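Local coordinates for uncharacterized protein ScGH5_18 (Streptomyces cattleya, PDB 7LR8) that probably hydrolyses the Man-beta-1,4-GlcNAc linkage of N-glycan cores as a family GH5 (subfamily 18) glycoside hydrolase, at residues B[25-30]-B[54-59]; B[31-36]-B[77-82]; B[249-254]-B[395-400]; B[293-298]-B[354-359]. The protein carries 1 engineered substitution. All blocks are in the same frame, centred on the assembly; numbering follows the deposited sequence.

Followed from the N terminus, the four contacts form two pairs on opposite sides of the chain's centre. Interaction 1 joins the loop after strand 15-19 to the end of strand 52-55, closing a loop that holds helix 35-46. Interaction 2 crosses it along the chain: 31-36 lies inside that loop, while 77-82, on helix 71-86, lies beyond it. The two touch where W30 packs on L77 and L80. Interaction 4 is nested inside the long loop closed by interaction 3, and both tie the eight-stranded barrel to the small C-terminal parallel sheet, where strands 397-400 and 358-362 are neighbours. Polar bonds link these two, from K254 to P296 and from R356 to P396.

Interaction 1: B[25-30]-B[54-59]; sequences GWFHHW and RVFPLW
W30 turns the edge of its indole toward the backbone of 54-59, and NE1 donates to the carbonyl O of F56 at 2.9 Å. The bond is fairly straight, 157° at the hydrogen, and F56 O lies in the indole plane. A water adds a second grip on this buried oxygen: it donates to F56 O and also hydrogen-bonds H29 NE2. Next to this polar point the rings of F27 and F56 meet obliquely, CE1 of F27 coming within 3.5 Å of CD2 of F56, with the planes 73° apart. L58 comes in alongside, its CD1 3.3 Å from the carbonyl O of F27 and its CG near CD1 of W30. Further out, H29 NE2 sits over the centre of one indole face of W30, 3.5 Å above the plane. On strand 52-55, CZ of F56 sits over the centre of one face of the R54 guanidinium; R54 itself is salt-bridged to D94 and E268, the latter in the glycan pocket. The side chain of F56 lies about 6 Å from the bound mannose. The contact thus joins two loops that follow barrel strands 15-19 and 52-55, with L100 of strand 99-100 against F27, F56 and L58, and helix 71-86 against W30.

Interaction 2: B[31-36]-B[77-82]; sequences LDFDLD and LAALTD
F33 and L35 reach across to A79 and L80, joining the first two helices of the beta/alpha-barrel's outer layer that flank strand 52-55: the start of helix 35-46 and the middle of helix 71-86. The F33 ring presents its edge to L80, whose CB lies near the ring plane and 4.4 Å from CZ. The same ring meets A79 obliquely, with CE2 4.5 Å from the methyl. The L35 side chain approaches the same alanine: its CG stands anti to the backbone N (chi1 -171°), and chi2 (55°) then sets CD1 4.2 Å from CB of A79 and 3.8 Å from its carbonyl O. A79 is thus touched by both side chains. The contact is apolar and light, with no hydrogen bond across it, and its surface is only partly buried. D34 N-caps helix 35-46, its OD1 accepting from the backbone N of A37. On the far side of 77-82, L77 packs on V55 and V93 of the barrel strands and on L135 and L139 of helix 122-139. Within helix 71-86, L77 O accepts two bonds from opposite faces of its carbonyl plane, from T81 N at 2.9 Å and T81 OG1 at 2.8 Å.

Interaction 3: B[249-254]-B[395-400]; sequences LVELAK and RPTTVL
E251 meets two successive threonines, T397 and T398, through two different oxygens. Hydrogen bonds carry the contact. The hydroxyl of T397 donates to E251 OE1 at 2.8 Å, meeting the carboxylate oxygen nearly along its C-O axis, and the two side chains cross at about a right angle. T398 OG1 donates to the main-chain O of E251 at 2.7 Å; its hydroxyl lies between the backbone N and the carbonyl carbon (chi1 66°), and the donor is tilted 32° from the carbonyl plane. Charge holds the other carboxylate oxygen: K254 NZ forms a salt bridge with OE2 on its syn side, also at 2.8 Å, while donating to the carbonyl O of P296. With one oxygen bonded to T397 and the other to K254, the rotation of the carboxylate is probably fixed. Van der Waals contact is slight: CG of E251 lies 3.7 Å from the carbonyl O of P396, and CG2 of T398 3.9 Å from CA of L252. Helix 249-253 and strand 397-400 point roughly the same way, their N-to-C directions 28° apart and their axes 6.6 Å apart at closest. Helix 240-253 thus lies between barrel strand 221-225 and edge strand 397-400 of the C-terminal sheet, with helix 381-391 packing against E251 and P396.

Interaction 4: B[293-298]-B[354-359]; sequences LDCPEV and RPRTTA
D294 opens the contact by offering R356 both a main-chain and a side-chain oxygen. R356 NH2 donates to the carbonyl O of D294 at 3.2 Å, from well above the carbonyl plane (70° out of it), and NE adds a weak bond to the same oxygen at 3.4 Å. The carboxylate stands anti to its backbone N (chi1 -163°), and OD2 forms a weak, bent salt bridge to NH2, 3.3 Å away, with the carboxylate and guanidinium planes 69° apart. The stronger partner of that carboxylate is R395 NE, while R356 NH1 donates to P396 O. At the next residue, C295, SG lies over one guanidinium face, 3.8 Å above the plane and offset toward its rim. P296 then wedges its ring against the second segment: CG approaches the carbonyl O of R354 to 3.2 Å, and CD lies 4.2 Å from CG of R356. The arginine runs extended from CG to NE, crossing the proline obliquely on its way to D294. E297 leads on into barrel strand 298-304, as R356 does into strand 358-362 of the small sheet. The buried guanidinium is thus met at its edge by D294 O, on one face by sulfur and at NH1 by the carbonyl O of P396. With the carboxylate shared between R356 and R395, its negative charge probably offsets part of two positive ones, and both this polar cluster and the proline join the barrel to the C-terminal sheet.

Interaction 1: B[25-30]-B[54-59]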
loop_
_atom_site.group_PDB
_atom_site.type_symbol
_atom_site.label_atom_id
_atom_site.label_comp_id
_atom_site.label_asym_id
_atom_site.label_seq_id
_atom_site.Cartn_x
_atom_site.Cartn_y
_atom_site.Cartn_z
ATOM N N GLY B 25 -7.606 10.946 -12.839
ATOM C CA GLY B 25 -6.750 10.183 -11.951
ATOM C C GLY B 25 -7.312 9.906 -10.573
ATOM O O GLY B 25 -6.714 9.105 -9.836
ATOM N N TRP B 26 -8.420 10.544 -10.194
ATOM C CA TRP B 26 -8.974 10.366 -8.843
ATOM C C TRP B 26 -7.869 10.743 -7.850
ATOM O O TRP B 26 -6.997 11.568 -8.153
ATOM C CB TRP B 26 -9.527 8.943 -8.699
ATOM C CG TRP B 26 -10.356 8.672 -7.461
ATOM C CD1 TRP B 26 -11.571 9.219 -7.148
ATOM C CD2 TRP B 26 -10.055 7.740 -6.411
ATOM N NE1 TRP B 26 -12.031 8.712 -5.958
ATOM C CE2 TRP B 26 -11.116 7.805 -5.480
ATOM C CE3 TRP B 26 -8.974 6.883 -6.151
ATOM C CZ2 TRP B 26 -11.140 7.033 -4.319
ATOM C CZ3 TRP B 26 -8.994 6.111 -4.989
ATOM C CH2 TRP B 26 -10.071 6.196 -4.086
ATOM N N PHE B 27 -7.871 10.164 -6.655
ATOM C CA PHE B 27 -6.820 10.520 -5.706
ATOM C C PHE B 27 -5.449 10.005 -6.110
ATOM O O PHE B 27 -4.452 10.415 -5.498
ATOM C CB PHE B 27 -7.195 10.018 -4.323
ATOM C CG PHE B 27 -8.480 10.599 -3.824
ATOM C CD1 PHE B 27 -8.619 11.974 -3.675
ATOM C CD2 PHE B 27 -9.546 9.781 -3.518
ATOM C CE1 PHE B 27 -9.815 12.517 -3.228
ATOM C CE2 PHE B 27 -10.743 10.315 -3.063
ATOM C CZ PHE B 27 -10.868 11.692 -2.914
ATOM N N HIS B 28 -5.370 9.143 -7.123
ATOM C CA HIS B 28 -4.073 8.788 -7.677
ATOM C C HIS B 28 -3.452 9.929 -8.474
ATOM O O HIS B 28 -2.344 9.760 -9.000
ATOM C CB HIS B 28 -4.185 7.540 -8.555
ATOM C CG HIS B 28 -4.912 6.399 -7.906
ATOM N ND1 HIS B 28 -4.479 5.806 -6.738
ATOM C CD2 HIS B 28 -6.030 5.726 -8.277
ATOM C CE1 HIS B 28 -5.305 4.828 -6.410
ATOM N NE2 HIS B 28 -6.255 4.757 -7.327
ATOM N N HIS B 29 -4.116 11.091 -8.565
ATOM C CA HIS B 29 -3.532 12.189 -9.324
ATOM C C HIS B 29 -2.229 12.697 -8.702
ATOM O O HIS B 29 -1.437 13.338 -9.399
ATOM C CB HIS B 29 -4.538 13.336 -9.475
ATOM C CG HIS B 29 -4.671 14.201 -8.261
ATOM N ND1 HIS B 29 -4.633 15.576 -8.333
ATOM C CD2 HIS B 29 -4.862 13.895 -6.956
ATOM C CE1 HIS B 29 -4.777 16.080 -7.119
ATOM N NE2 HIS B 29 -4.922 15.083 -6.267
ATOM N N TRP B 30 -1.961 12.399 -7.430
ATOM C CA TRP B 30 -0.661 12.775 -6.875
ATOM C C TRP B 30 0.496 12.114 -7.614
ATOM O O TRP B 30 1.623 12.629 -7.566
ATOM C CB TRP B 30 -0.583 12.423 -5.398
ATOM C CG TRP B 30 -1.637 13.065 -4.561
ATOM C CD1 TRP B 30 -2.672 12.433 -3.934
ATOM C CD2 TRP B 30 -1.772 14.468 -4.251
ATOM N NE1 TRP B 30 -3.435 13.345 -3.249
ATOM C CE2 TRP B 30 -2.910 14.601 -3.427
ATOM C CE3 TRP B 30 -1.034 15.615 -4.575
ATOM C CZ2 TRP B 30 -3.338 15.838 -2.927
ATOM C CZ3 TRP B 30 -1.471 16.858 -4.081
ATOM C CH2 TRP B 30 -2.610 16.950 -3.266
ATOM N N ARG B 54 -12.722 20.237 0.590
ATOM C CA ARG B 54 -12.011 19.308 1.459
ATOM C C ARG B 54 -11.178 18.416 0.555
ATOM O O ARG B 54 -11.713 17.861 -0.409
ATOM C CB ARG B 54 -13.009 18.489 2.287
ATOM C CG ARG B 54 -12.448 17.249 2.984
ATOM C CD ARG B 54 -13.323 16.920 4.201
ATOM N NE ARG B 54 -12.921 15.693 4.893
ATOM C CZ ARG B 54 -13.577 14.530 4.842
ATOM N NH1 ARG B 54 -14.701 14.407 4.134
ATOM N NH2 ARG B 54 -13.130 13.495 5.535
ATOM N N VAL B 55 -9.862 18.334 0.818
ATOM C CA VAL B 55 -8.936 17.691 -0.108
ATOM C C VAL B 55 -8.130 16.593 0.589
ATOM O O VAL B 55 -7.914 16.607 1.804
ATOM C CB VAL B 55 -7.985 18.703 -0.784
ATOM C CG1 VAL B 55 -8.786 19.834 -1.431
ATOM C CG2 VAL B 55 -6.990 19.261 0.203
ATOM N N PHE B 56 -7.654 15.650 -0.217
ATOM C CA PHE B 56 -7.144 14.375 0.291
ATOM C C PHE B 56 -5.780 13.990 -0.261
ATOM O O PHE B 56 -5.688 13.432 -1.371
ATOM C CB PHE B 56 -8.145 13.267 -0.003
ATOM C CG PHE B 56 -9.495 13.517 0.583
ATOM C CD1 PHE B 56 -9.756 13.195 1.910
ATOM C CD2 PHE B 56 -10.510 14.065 -0.192
ATOM C CE1 PHE B 56 -11.008 13.421 2.451
ATOM C CE2 PHE B 56 -11.763 14.302 0.361
ATOM C CZ PHE B 56 -11.998 13.972 1.692
ATOM N N PRO B 57 -4.716 14.210 0.510
ATOM C CA PRO B 57 -3.456 13.501 0.261
ATOM C C PRO B 57 -3.671 12.001 0.352
ATOM O O PRO B 57 -4.570 11.525 1.050
ATOM C CB PRO B 57 -2.539 13.979 1.396
ATOM C CG PRO B 57 -3.140 15.221 1.924
ATOM C CD PRO B 57 -4.626 15.188 1.606
ATOM N N LEU B 58 -2.827 11.252 -0.354
ATOM C CA LEU B 58 -2.701 9.810 -0.148
ATOM C C LEU B 58 -1.482 9.603 0.747
ATOM O O LEU B 58 -0.350 9.877 0.335
ATOM C CB LEU B 58 -2.544 9.062 -1.465
ATOM C CG LEU B 58 -3.811 8.883 -2.303
ATOM C CD1 LEU B 58 -3.527 8.008 -3.516
ATOM C CD2 LEU B 58 -4.935 8.292 -1.467
ATOM N N TRP B 59 -1.724 9.148 1.979
ATOM C CA TRP B 59 -0.661 9.047 2.983
ATOM C C TRP B 59 0.550 8.248 2.509
ATOM O O TRP B 59 1.675 8.770 2.614
ATOM C CB TRP B 59 -1.277 8.482 4.270
ATOM C CG TRP B 59 -0.316 8.332 5.440
ATOM C CD1 TRP B 59 0.809 9.087 5.702
ATOM C CD2 TRP B 59 -0.429 7.395 6.519
ATOM N NE1 TRP B 59 1.406 8.647 6.868
ATOM C CE2 TRP B 59 0.676 7.604 7.379
ATOM C CE3 TRP B 59 -1.336 6.374 6.825
ATOM C CZ2 TRP B 59 0.872 6.854 8.536
ATOM C CZ3 TRP B 59 -1.142 5.633 7.979
ATOM C CH2 TRP B 59 -0.038 5.868 8.814
HETATM O O HOH W 1 -6.540 14.808 -3.987
#

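Interaction 2: B[31-36]-B[77-82]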
loop_
_atom_site.group_PDB
_atom_site.type_symbol
_atom_site.label_atom_id
_atom_site.label_comp_id
_atom_site.label_asym_id
_atom_site.label_seq_id
_atom_site.Cartn_x
_atom_site.Cartn_y
_atom_site.Cartn_z
ATOM N N LEU B 31 0.243 10.987 -8.294
ATOM C CA LEU B 31 1.279 10.306 -9.062
ATOM C C LEU B 31 1.477 10.897 -10.447
ATOM O O LEU B 31 2.479 10.580 -11.100
ATOM C CB LEU B 31 0.949 8.813 -9.189
ATOM C CG LEU B 31 0.753 8.055 -7.875
ATOM C CD1 LEU B 31 0.271 6.628 -8.170
ATOM C CD2 LEU B 31 2.037 8.012 -7.055
ATOM N N ASP B 32 0.550 11.730 -10.912
ATOM C CA ASP B 32 0.579 12.333 -12.238
ATOM C C ASP B 32 -0.013 13.728 -12.088
ATOM O O ASP B 32 -1.048 14.075 -12.683
ATOM C CB ASP B 32 -0.191 11.493 -13.252
ATOM C CG ASP B 32 0.438 10.128 -13.473
ATOM O OD1 ASP B 32 1.518 10.058 -14.109
ATOM O OD2 ASP B 32 -0.140 9.136 -12.987
ATOM N N PHE B 33 0.635 14.530 -11.250
ATOM C CA PHE B 33 0.023 15.769 -10.798
ATOM C C PHE B 33 -0.024 16.776 -11.940
ATOM O O PHE B 33 1.015 17.142 -12.506
ATOM C CB PHE B 33 0.774 16.329 -9.597
ATOM C CG PHE B 33 0.067 17.478 -8.939
ATOM C CD1 PHE B 33 -1.037 17.259 -8.128
ATOM C CD2 PHE B 33 0.486 18.788 -9.163
ATOM C CE1 PHE B 33 -1.705 18.326 -7.531
ATOM C CE2 PHE B 33 -0.176 19.851 -8.570
ATOM C CZ PHE B 33 -1.273 19.614 -7.748
ATOM N N ASP B 34 -1.234 17.202 -12.278
ATOM C CA ASP B 34 -1.516 18.085 -13.404
ATOM C C ASP B 34 -2.269 19.272 -12.822
ATOM O O ASP B 34 -3.471 19.169 -12.552
ATOM C CB ASP B 34 -2.336 17.354 -14.475
ATOM C CG ASP B 34 -2.583 18.197 -15.723
ATOM O OD1 ASP B 34 -2.669 19.438 -15.627
ATOM O OD2 ASP B 34 -2.708 17.606 -16.815
ATOM N N LEU B 35 -1.565 20.394 -12.632
ATOM C CA LEU B 35 -2.194 21.564 -12.021
ATOM C C LEU B 35 -3.281 22.163 -12.909
ATOM O O LEU B 35 -4.280 22.679 -12.393
ATOM C CB LEU B 35 -1.129 22.609 -11.688
ATOM C CG LEU B 35 -1.543 23.827 -10.856
ATOM C CD1 LEU B 35 -2.195 23.404 -9.540
ATOM C CD2 LEU B 35 -0.323 24.721 -10.597
ATOM N N ASP B 36 -3.116 22.112 -14.235
ATOM C CA ASP B 36 -4.144 22.652 -15.121
ATOM C C ASP B 36 -5.431 21.843 -15.027
ATOM O O ASP B 36 -6.532 22.405 -15.124
ATOM C CB ASP B 36 -3.637 22.691 -16.558
ATOM C CG ASP B 36 -2.636 23.809 -16.782
ATOM O OD1 ASP B 36 -2.736 24.836 -16.082
ATOM O OD2 ASP B 36 -1.747 23.652 -17.642
ATOM N N LEU B 77 0.563 19.817 -2.896
ATOM C CA LEU B 77 -0.573 20.168 -2.046
ATOM C C LEU B 77 -0.690 21.680 -1.877
ATOM O O LEU B 77 -1.802 22.228 -1.887
ATOM C CB LEU B 77 -0.432 19.480 -0.688
ATOM C CG LEU B 77 -1.534 19.746 0.342
ATOM C CD1 LEU B 77 -2.911 19.280 -0.179
ATOM C CD2 LEU B 77 -1.200 19.084 1.667
ATOM N N ALA B 78 0.446 22.372 -1.736
ATOM C CA ALA B 78 0.411 23.832 -1.654
ATOM C C ALA B 78 -0.073 24.442 -2.965
ATOM O O ALA B 78 -0.838 25.413 -2.957
ATOM C CB ALA B 78 1.795 24.379 -1.277
ATOM N N ALA B 79 0.361 23.884 -4.101
ATOM C CA ALA B 79 -0.083 24.395 -5.397
ATOM C C ALA B 79 -1.581 24.196 -5.572
ATOM O O ALA B 79 -2.273 25.075 -6.106
ATOM C CB ALA B 79 0.684 23.711 -6.529
ATOM N N LEU B 80 -2.097 23.057 -5.126
ATOM C CA LEU B 80 -3.539 22.847 -5.135
ATOM C C LEU B 80 -4.235 23.859 -4.239
ATOM O O LEU B 80 -5.294 24.391 -4.592
ATOM C CB LEU B 80 -3.851 21.420 -4.690
ATOM C CG LEU B 80 -5.275 20.886 -4.820
ATOM C CD1 LEU B 80 -5.205 19.363 -4.765
ATOM C CD2 LEU B 80 -6.201 21.410 -3.736
ATOM N N THR B 81 -3.662 24.126 -3.067
ATOM C CA THR B 81 -4.291 25.063 -2.144
ATOM C C THR B 81 -4.309 26.470 -2.730
ATOM O O THR B 81 -5.294 27.211 -2.575
ATOM C CB THR B 81 -3.551 25.011 -0.798
ATOM O OG1 THR B 81 -3.646 23.678 -0.270
ATOM C CG2 THR B 81 -4.168 25.985 0.192
ATOM N N ASP B 82 -3.250 26.843 -3.451
ATOM C CA ASP B 82 -3.224 28.150 -4.090
ATOM C C ASP B 82 -4.236 28.225 -5.226
ATOM O O ASP B 82 -4.913 29.247 -5.393
ATOM C CB ASP B 82 -1.820 28.457 -4.610
ATOM C CG ASP B 82 -0.841 28.772 -3.500
ATOM O OD1 ASP B 82 -1.289 29.106 -2.382
ATOM O OD2 ASP B 82 0.379 28.677 -3.758
#

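Interaction 3: B[249-254]-B[395-400]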
loop_
_atom_site.group_PDB
_atom_site.type_symbol
_atom_site.label_atom_id
_atom_site.label_comp_id
_atom_site.label_asym_id
_atom_site.label_seq_id
_atom_site.Cartn_x
_atom_site.Cartn_y
_atom_site.Cartn_z
ATOM N N LEU B 249 -27.967 13.779 12.430
ATOM C CA LEU B 249 -26.606 13.652 12.945
ATOM C C LEU B 249 -26.125 14.979 13.515
ATOM O O LEU B 249 -25.424 15.011 14.535
ATOM C CB LEU B 249 -25.659 13.157 11.852
ATOM C CG LEU B 249 -25.670 11.671 11.505
ATOM C CD1 LEU B 249 -24.569 11.398 10.491
ATOM C CD2 LEU B 249 -25.497 10.805 12.753
ATOM N N VAL B 250 -26.506 16.087 12.873
ATOM C CA VAL B 250 -26.127 17.412 13.360
ATOM C C VAL B 250 -26.664 17.629 14.768
ATOM O O VAL B 250 -25.923 18.006 15.682
ATOM C CB VAL B 250 -26.625 18.501 12.389
ATOM C CG1 VAL B 250 -26.581 19.898 13.038
ATOM C CG2 VAL B 250 -25.821 18.475 11.092
ATOM N N GLU B 251 -27.964 17.389 14.964
ATOM C CA GLU B 251 -28.563 17.658 16.267
ATOM C C GLU B 251 -28.156 16.609 17.296
ATOM O O GLU B 251 -28.069 16.920 18.489
ATOM C CB GLU B 251 -30.086 17.741 16.145
ATOM C CG GLU B 251 -30.549 18.941 15.338
ATOM C CD GLU B 251 -30.020 20.240 15.901
ATOM O OE1 GLU B 251 -30.155 20.446 17.128
ATOM O OE2 GLU B 251 -29.476 21.055 15.118
ATOM N N LEU B 252 -27.914 15.371 16.858
ATOM C CA LEU B 252 -27.455 14.340 17.780
ATOM C C LEU B 252 -26.080 14.680 18.331
ATOM O O LEU B 252 -25.832 14.545 19.536
ATOM C CB LEU B 252 -27.417 12.983 17.072
ATOM C CG LEU B 252 -26.903 11.783 17.871
ATOM C CD1 LEU B 252 -27.822 11.515 19.048
ATOM C CD2 LEU B 252 -26.800 10.551 16.984
ATOM N N ALA B 253 -25.177 15.128 17.455
ATOM C CA ALA B 253 -23.800 15.394 17.858
ATOM C C ALA B 253 -23.733 16.477 18.929
ATOM O O ALA B 253 -22.816 16.478 19.761
ATOM C CB ALA B 253 -22.973 15.790 16.634
ATOM N N LYS B 254 -24.708 17.384 18.941
ATOM C CA LYS B 254 -24.746 18.454 19.924
ATOM C C LYS B 254 -24.916 17.945 21.352
ATOM O O LYS B 254 -24.517 18.646 22.290
ATOM C CB LYS B 254 -25.876 19.428 19.583
ATOM C CG LYS B 254 -25.626 20.216 18.299
ATOM C CD LYS B 254 -26.785 21.125 17.946
ATOM C CE LYS B 254 -26.457 21.926 16.690
ATOM N NZ LYS B 254 -27.592 22.770 16.272
ATOM N N ARG B 395 -39.150 20.200 15.353
ATOM C CA ARG B 395 -37.775 20.647 15.158
ATOM C C ARG B 395 -36.880 20.270 16.347
ATOM O O ARG B 395 -36.307 21.143 17.001
ATOM C CB ARG B 395 -37.735 22.150 14.907
ATOM C CG ARG B 395 -38.704 22.633 13.799
ATOM C CD ARG B 395 -38.531 24.145 13.468
ATOM N NE ARG B 395 -37.129 24.440 13.184
ATOM C CZ ARG B 395 -36.322 25.122 13.995
ATOM N NH1 ARG B 395 -36.791 25.619 15.131
ATOM N NH2 ARG B 395 -35.046 25.308 13.664
ATOM N N PRO B 396 -36.754 18.979 16.648
ATOM C CA PRO B 396 -36.056 18.577 17.878
ATOM C C PRO B 396 -34.552 18.798 17.801
ATOM O O PRO B 396 -33.932 18.666 16.742
ATOM C CB PRO B 396 -36.380 17.084 17.991
ATOM C CG PRO B 396 -36.548 16.637 16.556
ATOM C CD PRO B 396 -37.238 17.821 15.877
ATOM N N THR B 397 -33.967 19.139 18.956
ATOM C CA THR B 397 -32.554 18.898 19.208
ATOM C C THR B 397 -32.452 17.682 20.125
ATOM O O THR B 397 -33.439 16.973 20.353
ATOM C CB THR B 397 -31.855 20.131 19.803
ATOM O OG1 THR B 397 -30.438 19.893 19.863
ATOM C CG2 THR B 397 -32.371 20.454 21.202
ATOM N N THR B 398 -31.252 17.422 20.656
ATOM C CA THR B 398 -31.045 16.312 21.580
ATOM C C THR B 398 -30.349 16.805 22.843
ATOM O O THR B 398 -29.693 17.854 22.854
ATOM C CB THR B 398 -30.231 15.161 20.946
ATOM O OG1 THR B 398 -28.886 15.583 20.653
ATOM C CG2 THR B 398 -30.896 14.677 19.665
ATOM N N VAL B 399 -30.518 16.039 23.919
ATOM C CA VAL B 399 -29.875 16.330 25.197
ATOM C C VAL B 399 -29.538 15.003 25.866
ATOM O O VAL B 399 -30.320 14.050 25.803
ATOM C CB VAL B 399 -30.770 17.218 26.094
ATOM C CG1 VAL B 399 -32.055 16.497 26.483
ATOM C CG2 VAL B 399 -30.005 17.671 27.346
ATOM N N LEU B 400 -28.357 14.932 26.484
ATOM C CA LEU B 400 -27.952 13.717 27.177
ATOM C C LEU B 400 -28.788 13.492 28.432
ATOM O O LEU B 400 -29.207 14.438 29.107
ATOM C CB LEU B 400 -26.473 13.781 27.560
ATOM C CG LEU B 400 -25.445 13.540 26.462
ATOM C CD1 LEU B 400 -24.052 13.553 27.085
ATOM C CD2 LEU B 400 -25.714 12.212 25.758
#

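Interaction 4: B[293-298]-B[354-359]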
loop_
_atom_site.group_PDB
_atom_site.type_symbol
_atom_site.label_atom_id
_atom_site.label_comp_id
_atom_site.label_asym_id
_atom_site.label_seq_id
_atom_site.Cartn_x
_atom_site.Cartn_y
_atom_site.Cartn_z
ATOM N N LEU B 293 -30.107 22.996 6.909
ATOM C CA LEU B 293 -30.058 24.436 7.130
ATOM C C LEU B 293 -31.156 24.931 8.069
ATOM O O LEU B 293 -31.133 26.106 8.452
ATOM C CB LEU B 293 -30.132 25.174 5.785
ATOM C CG LEU B 293 -28.929 25.012 4.843
ATOM C CD1 LEU B 293 -29.114 25.877 3.602
ATOM C CD2 LEU B 293 -27.621 25.347 5.533
ATOM N N ASP B 294 -32.106 24.077 8.450
ATOM C CA ASP B 294 -33.036 24.369 9.536
ATOM C C ASP B 294 -32.446 24.042 10.915
ATOM O O ASP B 294 -33.165 24.093 11.918
ATOM C CB ASP B 294 -34.345 23.601 9.318
ATOM C CG ASP B 294 -35.492 24.133 10.152
ATOM O OD1 ASP B 294 -35.664 25.375 10.228
ATOM O OD2 ASP B 294 -36.232 23.296 10.721
ATOM N N CYS B 295 -31.168 23.692 10.973
ATOM C CA CYS B 295 -30.448 23.422 12.209
ATOM C C CYS B 295 -29.496 24.566 12.490
ATOM O O CYS B 295 -28.744 24.953 11.587
ATOM C CB CYS B 295 -29.648 22.124 12.100
ATOM S SG CYS B 295 -30.646 20.654 11.889
ATOM N N PRO B 296 -29.500 25.142 13.692
ATOM C CA PRO B 296 -28.566 26.232 13.984
ATOM C C PRO B 296 -27.160 25.705 14.211
ATOM O O PRO B 296 -26.940 24.515 14.458
ATOM C CB PRO B 296 -29.129 26.860 15.266
ATOM C CG PRO B 296 -30.424 26.157 15.552
ATOM C CD PRO B 296 -30.369 24.846 14.837
ATOM N N GLU B 297 -26.195 26.628 14.147
ATOM C CA GLU B 297 -24.787 26.333 14.445
ATOM C C GLU B 297 -24.221 25.251 13.530
ATOM O O GLU B 297 -23.359 24.471 13.934
ATOM C CB GLU B 297 -24.592 25.933 15.913
ATOM C CG GLU B 297 -24.563 27.115 16.881
ATOM C CD GLU B 297 -25.946 27.604 17.280
ATOM O OE1 GLU B 297 -26.849 26.768 17.474
ATOM O OE2 GLU B 297 -26.124 28.834 17.415
ATOM N N VAL B 298 -24.697 25.190 12.293
ATOM C CA VAL B 298 -24.079 24.327 11.291
ATOM C C VAL B 298 -22.889 25.089 10.729
ATOM O O VAL B 298 -23.054 26.182 10.166
ATOM C CB VAL B 298 -25.072 23.963 10.177
ATOM C CG1 VAL B 298 -24.330 23.295 9.025
ATOM C CG2 VAL B 298 -26.205 23.074 10.706
ATOM N N ARG B 354 -33.003 29.489 13.416
ATOM C CA ARG B 354 -34.146 29.323 14.304
ATOM C C ARG B 354 -33.758 28.338 15.396
ATOM O O ARG B 354 -33.463 27.164 15.096
ATOM C CB ARG B 354 -35.389 28.841 13.548
ATOM C CG ARG B 354 -35.840 29.809 12.467
ATOM C CD ARG B 354 -37.011 29.278 11.641
ATOM N NE ARG B 354 -37.520 30.327 10.752
ATOM C CZ ARG B 354 -38.576 31.097 11.011
ATOM N NH1 ARG B 354 -39.266 30.936 12.131
ATOM N NH2 ARG B 354 -38.950 32.032 10.142
ATOM N N PRO B 355 -33.721 28.770 16.656
ATOM C CA PRO B 355 -33.338 27.864 17.745
ATOM C C PRO B 355 -34.303 26.697 17.858
ATOM O O PRO B 355 -35.459 26.752 17.423
ATOM C CB PRO B 355 -33.400 28.751 18.992
ATOM C CG PRO B 355 -33.358 30.168 18.468
ATOM C CD PRO B 355 -34.040 30.123 17.139
ATOM N N ARG B 356 -33.814 25.633 18.488
ATOM C CA ARG B 356 -34.590 24.419 18.724
ATOM C C ARG B 356 -34.764 24.254 20.231
ATOM O O ARG B 356 -33.830 23.859 20.933
ATOM C CB ARG B 356 -33.899 23.215 18.093
ATOM C CG ARG B 356 -33.822 23.319 16.582
ATOM C CD ARG B 356 -33.411 22.003 15.930
ATOM N NE ARG B 356 -33.763 22.044 14.516
ATOM C CZ ARG B 356 -34.111 20.995 13.787
ATOM N NH1 ARG B 356 -34.155 19.783 14.324
ATOM N NH2 ARG B 356 -34.426 21.171 12.510
ATOM N N THR B 357 -35.963 24.567 20.725
ATOM C CA THR B 357 -36.217 24.596 22.157
ATOM C C THR B 357 -36.723 23.272 22.716
ATOM O O THR B 357 -36.842 23.149 23.940
ATOM C CB THR B 357 -37.234 25.696 22.485
ATOM O OG1 THR B 357 -37.139 26.036 23.871
ATOM C CG2 THR B 357 -38.663 25.217 22.168
ATOM N N THR B 358 -37.045 22.299 21.862
ATOM C CA THR B 358 -37.505 20.980 22.282
ATOM C C THR B 358 -36.383 19.966 22.090
ATOM O O THR B 358 -35.851 19.826 20.983
ATOM C CB THR B 358 -38.736 20.540 21.483
ATOM O OG1 THR B 358 -39.811 21.474 21.682
ATOM C CG2 THR B 358 -39.182 19.148 21.922
ATOM N N ALA B 359 -36.036 19.247 23.158
ATOM C CA ALA B 359 -34.906 18.326 23.142
ATOM C C ALA B 359 -35.362 16.903 23.445
ATOM O O ALA B 359 -36.139 16.678 24.381
ATOM C CB ALA B 359 -33.834 18.754 24.143
#